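Local coordinates for protein mediator of RNA polymerase II transcription subunit 6 (Schizosaccharomyces pombe, PDB 4H61) that forms part of the Mediator complex, the coactivator that relays signals from gene-specific regulatory proteins to the basal RNA polymerase II machinery, at residues D5-V17 with V28-H40. Numbering follows the deposited sequence.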
ATOM      1  N   ASP A   5      -1.311  11.716 -16.656  1.00128.19           N
ATOM      2  CA  ASP A   5      -1.805  10.352 -16.547  1.00107.27           C
ATOM      3  C   ASP A   5      -0.727   9.450 -15.967  1.00109.60           C
ATOM      4  O   ASP A   5       0.319   9.243 -16.579  1.00112.62           O
ATOM      5  CB  ASP A   5      -2.277   9.861 -17.915  1.00 99.23           C
ATOM      6  CG  ASP A   5      -2.607   8.377 -17.935  1.00115.72           C
ATOM      7  OD1 ASP A   5      -2.839   7.764 -16.867  1.00115.33           O
ATOM      8  OD2 ASP A   5      -2.640   7.814 -19.047  1.00123.32           O
ATOM      9  N   LEU A   6      -0.996   8.904 -14.784  1.00105.47           N
ATOM     10  CA  LEU A   6      -0.011   8.100 -14.073  1.00 97.43           C
ATOM     11  C   LEU A   6       0.088   6.676 -14.606  1.00100.69           C
ATOM     12  O   LEU A   6       0.952   5.907 -14.181  1.00111.69           O
ATOM     13  CB  LEU A   6      -0.313   8.090 -12.575  1.00 96.09           C
ATOM     14  CG  LEU A   6      -0.309   9.479 -11.926  1.00 93.78           C
ATOM     15  CD1 LEU A   6      -0.737   9.382 -10.481  1.00 83.27           C
ATOM     16  CD2 LEU A   6       1.072  10.124 -12.036  1.00 94.52           C
ATOM     17  N   THR A   7      -0.782   6.313 -15.541  1.00101.99           N
ATOM     18  CA  THR A   7      -0.688   4.984 -16.146  1.00106.44           C
ATOM     19  C   THR A   7       0.336   5.017 -17.257  1.00103.10           C
ATOM     20  O   THR A   7       0.542   4.027 -17.942  1.00114.56           O
ATOM     21  CB  THR A   7      -2.006   4.532 -16.780  1.00104.94           C
ATOM     22  OG1 THR A   7      -2.290   5.358 -17.922  1.00100.41           O
ATOM     23  CG2 THR A   7      -3.144   4.619 -15.775  1.00 99.94           C
ATOM     24  N   SER A   8       0.964   6.165 -17.451  1.00 94.23           N
ATOM     25  CA  SER A   8       1.863   6.298 -18.565  1.00100.91           C
ATOM     26  C   SER A   8       3.279   6.675 -18.124  1.00107.38           C
ATOM     27  O   SER A   8       4.136   7.022 -18.966  1.00105.28           O
ATOM     28  CB  SER A   8       1.313   7.320 -19.550  1.00101.59           C
ATOM     29  OG  SER A   8       1.603   8.632 -19.112  1.00116.83           O
ATOM     30  N   ILE A   9       3.542   6.606 -16.820  1.00 95.00           N
ATOM     31  CA  ILE A   9       4.888   6.929 -16.352  1.00105.78           C
ATOM     32  C   ILE A   9       5.520   5.843 -15.492  1.00109.73           C
ATOM     33  O   ILE A   9       4.839   4.973 -14.962  1.00111.57           O
ATOM     34  CB  ILE A   9       4.951   8.273 -15.574  1.00108.59           C
ATOM     35  CG1 ILE A   9       4.093   8.209 -14.308  1.00105.82           C
ATOM     36  CG2 ILE A   9       4.558   9.462 -16.453  1.00 99.15           C
ATOM     37  CD1 ILE A   9       4.414   9.321 -13.348  1.00106.37           C
ATOM     38  N   GLN A  10       6.841   5.902 -15.385  1.00114.09           N
ATOM     39  CA  GLN A  10       7.596   5.108 -14.433  1.00113.59           C
ATOM     40  C   GLN A  10       8.461   6.086 -13.664  1.00108.16           C
ATOM     41  O   GLN A  10       8.950   7.071 -14.219  1.00112.24           O
ATOM     42  CB  GLN A  10       8.498   4.106 -15.145  1.00129.71           C
ATOM     43  CG  GLN A  10       7.776   2.943 -15.798  1.00143.06           C
ATOM     44  CD  GLN A  10       8.746   1.964 -16.440  1.00148.18           C
ATOM     45  OE1 GLN A  10       9.939   2.249 -16.554  1.00144.17           O
ATOM     46  NE2 GLN A  10       8.239   0.805 -16.853  1.00149.55           N
ATOM     47  N   TRP A  11       8.659   5.812 -12.389  1.00103.53           N
ATOM     48  CA  TRP A  11       9.397   6.721 -11.535  1.00106.34           C
ATOM     49  C   TRP A  11      10.555   5.940 -10.929  1.00109.85           C
ATOM     50  O   TRP A  11      10.428   4.750 -10.644  1.00111.42           O
ATOM     51  CB  TRP A  11       8.455   7.288 -10.461  1.00103.07           C
ATOM     52  CG  TRP A  11       9.082   8.172  -9.408  1.00112.04           C
ATOM     53  CD1 TRP A  11       9.235   9.534  -9.456  1.00113.73           C
ATOM     54  CD2 TRP A  11       9.606   7.756  -8.134  1.00113.02           C
ATOM     55  NE1 TRP A  11       9.833   9.987  -8.297  1.00113.23           N
ATOM     56  CE2 TRP A  11      10.068   8.918  -7.470  1.00111.56           C
ATOM     57  CE3 TRP A  11       9.740   6.515  -7.498  1.00109.39           C
ATOM     58  CZ2 TRP A  11      10.650   8.873  -6.198  1.00106.54           C
ATOM     59  CZ3 TRP A  11      10.319   6.473  -6.232  1.00106.11           C
ATOM     60  CH2 TRP A  11      10.766   7.646  -5.598  1.00108.40           C
ATOM     61  N   ARG A  12      11.695   6.599 -10.774  1.00111.76           N
ATOM     62  CA  ARG A  12      12.853   5.970 -10.162  1.00122.45           C
ATOM     63  C   ARG A  12      13.767   7.036  -9.585  1.00127.98           C
ATOM     64  O   ARG A  12      14.152   7.970 -10.288  1.00134.39           O
ATOM     65  CB  ARG A  12      13.611   5.132 -11.192  1.00130.21           C
ATOM     66  CG  ARG A  12      14.826   4.424 -10.634  1.00144.47           C
ATOM     67  CD  ARG A  12      15.571   3.671 -11.723  1.00162.99           C
ATOM     68  NE  ARG A  12      16.858   3.156 -11.255  1.00176.74           N
ATOM     69  CZ  ARG A  12      17.244   1.888 -11.370  1.00182.85           C
ATOM     70  NH1 ARG A  12      16.447   0.996 -11.943  1.00181.11           N
ATOM     71  NH2 ARG A  12      18.432   1.514 -10.915  1.00188.47           N
ATOM     72  N   MET A  13      14.119   6.897  -8.311  1.00125.56           N
ATOM     73  CA  MET A  13      14.963   7.887  -7.649  1.00128.82           C
ATOM     74  C   MET A  13      16.221   7.262  -7.024  1.00127.71           C
ATOM     75  O   MET A  13      16.313   7.117  -5.804  1.00121.92           O
ATOM     76  CB  MET A  13      14.142   8.660  -6.607  1.00126.84           C
ATOM     77  CG  MET A  13      14.830   9.900  -6.056  1.00131.44           C
ATOM     78  SD  MET A  13      13.785  10.860  -4.939  1.00141.70           S
ATOM     79  CE  MET A  13      12.840  11.838  -6.111  1.00164.07           C
ATOM     80  N   PRO A  14      17.207   6.907  -7.867  1.00137.09           N
ATOM     81  CA  PRO A  14      18.416   6.172  -7.454  1.00138.15           C
ATOM     82  C   PRO A  14      19.179   6.836  -6.306  1.00142.16           C
ATOM     83  O   PRO A  14      19.808   6.142  -5.504  1.00137.80           O
ATOM     84  CB  PRO A  14      19.282   6.182  -8.718  1.00133.19           C
ATOM     85  CG  PRO A  14      18.330   6.377  -9.840  1.00133.92           C
ATOM     86  CD  PRO A  14      17.239   7.258  -9.299  1.00136.22           C
ATOM     87  N   GLU A  15      19.111   8.163  -6.232  1.00150.93           N
ATOM     88  CA  GLU A  15      19.844   8.926  -5.223  1.00158.45           C
ATOM     89  C   GLU A  15      19.289   8.712  -3.816  1.00150.66           C
ATOM     90  O   GLU A  15      19.970   8.970  -2.826  1.00152.21           O
ATOM     91  CB  GLU A  15      19.867  10.422  -5.577  1.00169.80           C
ATOM     92  CG  GLU A  15      18.488  11.074  -5.760  1.00179.46           C
ATOM     93  CD  GLU A  15      17.914  10.914  -7.170  1.00188.69           C
ATOM     94  OE1 GLU A  15      18.251   9.922  -7.851  1.00191.70           O
ATOM     95  OE2 GLU A  15      17.120  11.784  -7.598  1.00190.70           O
ATOM     96  N   TRP A  16      18.049   8.243  -3.735  1.00144.38           N
ATOM     97  CA  TRP A  16      17.432   7.922  -2.454  1.00139.64           C
ATOM     98  C   TRP A  16      17.820   6.500  -2.056  1.00141.95           C
ATOM     99  O   TRP A  16      18.120   6.221  -0.893  1.00139.54           O
ATOM    100  CB  TRP A  16      15.911   8.049  -2.562  1.00130.48           C
ATOM    101  CG  TRP A  16      15.164   7.971  -1.260  1.00130.89           C
ATOM    102  CD1 TRP A  16      14.716   9.019  -0.510  1.00132.48           C
ATOM    103  CD2 TRP A  16      14.747   6.781  -0.572  1.00133.26           C
ATOM    104  NE1 TRP A  16      14.055   8.558   0.607  1.00133.49           N
ATOM    105  CE2 TRP A  16      14.059   7.188   0.590  1.00134.58           C
ATOM    106  CE3 TRP A  16      14.892   5.415  -0.823  1.00135.05           C
ATOM    107  CZ2 TRP A  16      13.521   6.277   1.499  1.00137.59           C
ATOM    108  CZ3 TRP A  16      14.357   4.510   0.082  1.00137.35           C
ATOM    109  CH2 TRP A  16      13.679   4.946   1.228  1.00137.69           C
ATOM    110  N   VAL A  17      17.818   5.607  -3.041  1.00143.88           N
ATOM    111  CA  VAL A  17      18.143   4.205  -2.821  1.00148.96           C
ATOM    112  C   VAL A  17      19.553   4.042  -2.260  1.00158.74           C
ATOM    113  O   VAL A  17      19.763   3.299  -1.300  1.00159.44           O
ATOM    114  CB  VAL A  17      18.008   3.387  -4.121  1.00150.08           C
ATOM    115  CG1 VAL A  17      18.407   1.939  -3.884  1.00151.90           C
ATOM    116  CG2 VAL A  17      16.585   3.473  -4.651  1.00145.75           C
ATOM    117  N   VAL A  28      10.668   0.166   1.726  1.00117.58           N
ATOM    118  CA  VAL A  28      10.087   0.320   0.392  1.00118.94           C
ATOM    119  C   VAL A  28       8.891   1.293   0.341  1.00120.84           C
ATOM    120  O   VAL A  28       8.751   2.075  -0.598  1.00124.82           O
ATOM    121  CB  VAL A  28       9.696  -1.043  -0.214  1.00117.29           C
ATOM    122  CG1 VAL A  28       8.702  -1.750   0.673  1.00116.70           C
ATOM    123  CG2 VAL A  28       9.127  -0.869  -1.608  1.00115.00           C
ATOM    124  N   LEU A  29       8.048   1.261   1.364  1.00119.16           N
ATOM    125  CA  LEU A  29       6.878   2.129   1.426  1.00107.55           C
ATOM    126  C   LEU A  29       7.300   3.582   1.560  1.00108.41           C
ATOM    127  O   LEU A  29       6.598   4.481   1.103  1.00114.02           O
ATOM    128  CB  LEU A  29       5.994   1.737   2.613  1.00106.84           C
ATOM    129  CG  LEU A  29       4.537   1.370   2.338  1.00111.68           C
ATOM    130  CD1 LEU A  29       4.374   0.855   0.921  1.00118.18           C
ATOM    131  CD2 LEU A  29       4.029   0.341   3.359  1.00102.80           C
ATOM    132  N   GLU A  30       8.443   3.819   2.191  1.00110.72           N
ATOM    133  CA  GLU A  30       8.933   5.183   2.334  1.00113.22           C
ATOM    134  C   GLU A  30       9.392   5.683   0.973  1.00115.74           C
ATOM    135  O   GLU A  30       9.169   6.842   0.615  1.00120.53           O
ATOM    136  CB  GLU A  30      10.082   5.243   3.335  1.00121.80           C
ATOM    137  CG  GLU A  30      10.520   6.658   3.676  1.00131.69           C
ATOM    138  CD  GLU A  30      11.329   6.715   4.952  1.00148.15           C
ATOM    139  OE1 GLU A  30      11.088   5.865   5.841  1.00156.98           O
ATOM    140  OE2 GLU A  30      12.209   7.599   5.065  1.00152.64           O
ATOM    141  N   TYR A  31      10.036   4.790   0.227  1.00113.50           N
ATOM    142  CA  TYR A  31      10.443   5.050  -1.146  1.00115.63           C
ATOM    143  C   TYR A  31       9.225   5.466  -1.954  1.00114.52           C
ATOM    144  O   TYR A  31       9.227   6.496  -2.639  1.00116.62           O
ATOM    145  CB  TYR A  31      11.037   3.773  -1.741  1.00115.98           C
ATOM    146  CG  TYR A  31      11.633   3.904  -3.126  1.00115.78           C
ATOM    147  CD1 TYR A  31      12.487   4.952  -3.447  1.00112.75           C
ATOM    148  CD2 TYR A  31      11.370   2.948  -4.102  1.00119.54           C
ATOM    149  CE1 TYR A  31      13.050   5.055  -4.716  1.00118.20           C
ATOM    150  CE2 TYR A  31      11.928   3.039  -5.369  1.00121.66           C
ATOM    151  CZ  TYR A  31      12.766   4.093  -5.672  1.00121.54           C
ATOM    152  OH  TYR A  31      13.314   4.179  -6.937  1.00121.92           O
ATOM    153  N   PHE A  32       8.184   4.650  -1.851  1.00106.74           N
ATOM    154  CA  PHE A  32       6.941   4.879  -2.561  1.00103.65           C
ATOM    155  C   PHE A  32       6.387   6.260  -2.234  1.00103.79           C
ATOM    156  O   PHE A  32       5.794   6.909  -3.088  1.00104.60           O
ATOM    157  CB  PHE A  32       5.928   3.784  -2.197  1.00104.87           C
ATOM    158  CG  PHE A  32       4.643   3.865  -2.964  1.00100.27           C
ATOM    159  CD1 PHE A  32       4.543   3.310  -4.231  1.00 92.29           C
ATOM    160  CD2 PHE A  32       3.529   4.495  -2.412  1.00 98.84           C
ATOM    161  CE1 PHE A  32       3.360   3.387  -4.940  1.00 98.54           C
ATOM    162  CE2 PHE A  32       2.335   4.583  -3.111  1.00 95.63           C
ATOM    163  CZ  PHE A  32       2.245   4.034  -4.380  1.00 98.28           C
ATOM    164  N   SER A  33       6.612   6.716  -1.002  1.00108.96           N
ATOM    165  CA  SER A  33       6.108   8.017  -0.544  1.00111.45           C
ATOM    166  C   SER A  33       6.688   9.229  -1.268  1.00110.97           C
ATOM    167  O   SER A  33       6.068  10.290  -1.294  1.00116.85           O
ATOM    168  CB  SER A  33       6.334   8.176   0.954  1.00112.50           C
ATOM    169  OG  SER A  33       5.588   7.200   1.653  1.00131.18           O
ATOM    170  N   GLN A  34       7.877   9.086  -1.838  1.00106.25           N
ATOM    171  CA  GLN A  34       8.504  10.199  -2.531  1.00107.51           C
ATOM    172  C   GLN A  34       8.064  10.241  -4.001  1.00109.11           C
ATOM    173  O   GLN A  34       8.498  11.102  -4.771  1.00109.65           O
ATOM    174  CB  GLN A  34      10.027  10.102  -2.413  1.00108.46           C
ATOM    175  CG  GLN A  34      10.540  10.094  -0.970  1.00117.51           C
ATOM    176  CD  GLN A  34      10.351  11.431  -0.247  1.00125.14           C
ATOM    177  OE1 GLN A  34      10.704  12.495  -0.761  1.00123.84           O
ATOM    178  NE2 GLN A  34       9.794  11.374   0.955  1.00131.20           N
ATOM    179  N   SER A  35       7.185   9.316  -4.374  1.00103.26           N
ATOM    180  CA  SER A  35       6.780   9.164  -5.768  1.00103.05           C
ATOM    181  C   SER A  35       5.420   9.816  -6.004  1.00102.12           C
ATOM    182  O   SER A  35       4.650  10.013  -5.058  1.00102.80           O
ATOM    183  CB  SER A  35       6.708   7.682  -6.131  1.00108.53           C
ATOM    184  OG  SER A  35       5.461   7.130  -5.735  1.00115.88           O
ATOM    185  N   PRO A  36       5.116  10.160  -7.267  1.00 98.53           N
ATOM    186  CA  PRO A  36       3.824  10.770  -7.613  1.00 93.67           C
ATOM    187  C   PRO A  36       2.635   9.815  -7.531  1.00101.15           C
ATOM    188  O   PRO A  36       1.511  10.207  -7.861  1.00105.50           O
ATOM    189  CB  PRO A  36       4.021  11.235  -9.058  1.00 91.41           C
ATOM    190  CG  PRO A  36       5.174  10.438  -9.584  1.00 97.68           C
ATOM    191  CD  PRO A  36       6.062  10.172  -8.397  1.00101.03           C
ATOM    192  N   PHE A  37       2.870   8.577  -7.111  1.00105.37           N
ATOM    193  CA  PHE A  37       1.774   7.626  -6.932  1.00101.74           C
ATOM    194  C   PHE A  37       1.240   7.735  -5.509  1.00 94.44           C
ATOM    195  O   PHE A  37       0.099   7.362  -5.207  1.00 97.41           O
ATOM    196  CB  PHE A  37       2.242   6.203  -7.250  1.00 96.38           C
ATOM    197  CG  PHE A  37       2.761   6.044  -8.657  1.00 98.29           C
ATOM    198  CD1 PHE A  37       1.896   6.149  -9.744  1.00 94.73           C
ATOM    199  CD2 PHE A  37       4.111   5.802  -8.896  1.00100.07           C
ATOM    200  CE1 PHE A  37       2.361   6.013 -11.037  1.00 93.97           C
ATOM    201  CE2 PHE A  37       4.593   5.655 -10.199  1.00 94.81           C
ATOM    202  CZ  PHE A  37       3.720   5.766 -11.271  1.00 96.66           C
ATOM    203  N   TYR A  38       2.078   8.278  -4.638  1.00 89.21           N
ATOM    204  CA  TYR A  38       1.712   8.460  -3.244  1.00 94.71           C
ATOM    205  C   TYR A  38       0.593   9.494  -3.122  1.00 93.05           C
ATOM    206  O   TYR A  38       0.455  10.361  -3.965  1.00 98.44           O
ATOM    207  CB  TYR A  38       2.944   8.883  -2.446  1.00 92.55           C
ATOM    208  CG  TYR A  38       2.737   8.936  -0.958  1.00103.35           C
ATOM    209  CD1 TYR A  38       2.366   7.796  -0.249  1.00104.84           C
ATOM    210  CD2 TYR A  38       2.916  10.122  -0.255  1.00103.45           C
ATOM    211  CE1 TYR A  38       2.177   7.839   1.119  1.00103.26           C
ATOM    212  CE2 TYR A  38       2.729  10.170   1.116  1.00107.46           C
ATOM    213  CZ  TYR A  38       2.362   9.026   1.797  1.00105.02           C
ATOM    214  OH  TYR A  38       2.186   9.071   3.161  1.00109.62           O
ATOM    215  N   SER A  39      -0.221   9.377  -2.087  1.00 96.73           N
ATOM    216  CA  SER A  39      -1.290  10.333  -1.845  1.00 95.96           C
ATOM    217  C   SER A  39      -1.265  10.796  -0.404  1.00 99.16           C
ATOM    218  O   SER A  39      -1.391   9.990   0.523  1.00 98.14           O
ATOM    219  CB  SER A  39      -2.644   9.703  -2.110  1.00 98.10           C
ATOM    220  OG  SER A  39      -3.626  10.422  -1.400  1.00105.74           O
ATOM    221  N   HIS A  40      -1.119  12.098  -0.211  1.00101.89           N
ATOM    222  CA  HIS A  40      -0.993  12.632   1.135  1.00 97.37           C
ATOM    223  C   HIS A  40      -2.313  12.611   1.914  1.00 97.91           C
ATOM    224  O   HIS A  40      -2.344  12.974   3.083  1.00102.42           O
ATOM    225  CB  HIS A  40      -0.379  14.026   1.087  1.00 99.09           C
ATOM    226  CG  HIS A  40       1.055  14.035   0.650  1.00113.56           C
ATOM    227  ND1 HIS A  40       1.431  13.985  -0.677  1.00116.09           N
ATOM    228  CD2 HIS A  40       2.206  14.079   1.367  1.00112.43           C
ATOM    229  CE1 HIS A  40       2.752  14.007  -0.758  1.00111.08           C
ATOM    230  NE2 HIS A  40       3.247  14.063   0.467  1.00106.35           N
TER
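W11 lies flat against the chain turn at S35 and P36. S35 CB sits 3.6 Å from the centroid of the W11 six-membered ring and P36 CD 3.7 Å from the centroid of the five-membered ring; both are CH-pi contacts over the same face. The indole reaches the 28-40 segment because a chi1 of 175° turns CG opposite the backbone N, and there W11 CZ3 meets a face of the Y31 ring, 3.4 Å from Y31 CE1. The planes stand 50° apart, neither stacked nor perpendicular. W16 approaches Y31 from helix 14-19, its CE3 3.6 Å from Y31 CD1, which completes a three-ring aromatic cluster. Replacing W11 by alanine removes the indole, and S35 CB and P36 CD would probably lose the surface they rest on, with a gap opened beside the Y31 ring. Further along, L6 and I9 bring aliphatic atoms to F37, with L6 CB 3.7 Å from F37 CE1, while the carbonyl oxygens of L6 and I9 lie at the edge of the F37 ring, in its plane. S35 OG ties the turn together, donating to F32 O and accepting from F37 N in an ST turn. At the polar edge, M13 N donates to Y31 OH at 3.2 Å with a nearly straight N-H...O angle of 170°; the same hydroxyl hydrogen-bonds E108 O, so two backbone groups fix the end of the tyrosine. M13 is the N-cap residue of helix 14-19. Within the Med6 fold, the extended run 9-13 thus joins strand 109-112, at the margin of the four-stranded antiparallel sheet, by backbone hydrogen bonds between W11 and I110, and helix 28-33 by the W11-W16-Y31 cluster, with W11 also packed on the type I turn S35-Y38.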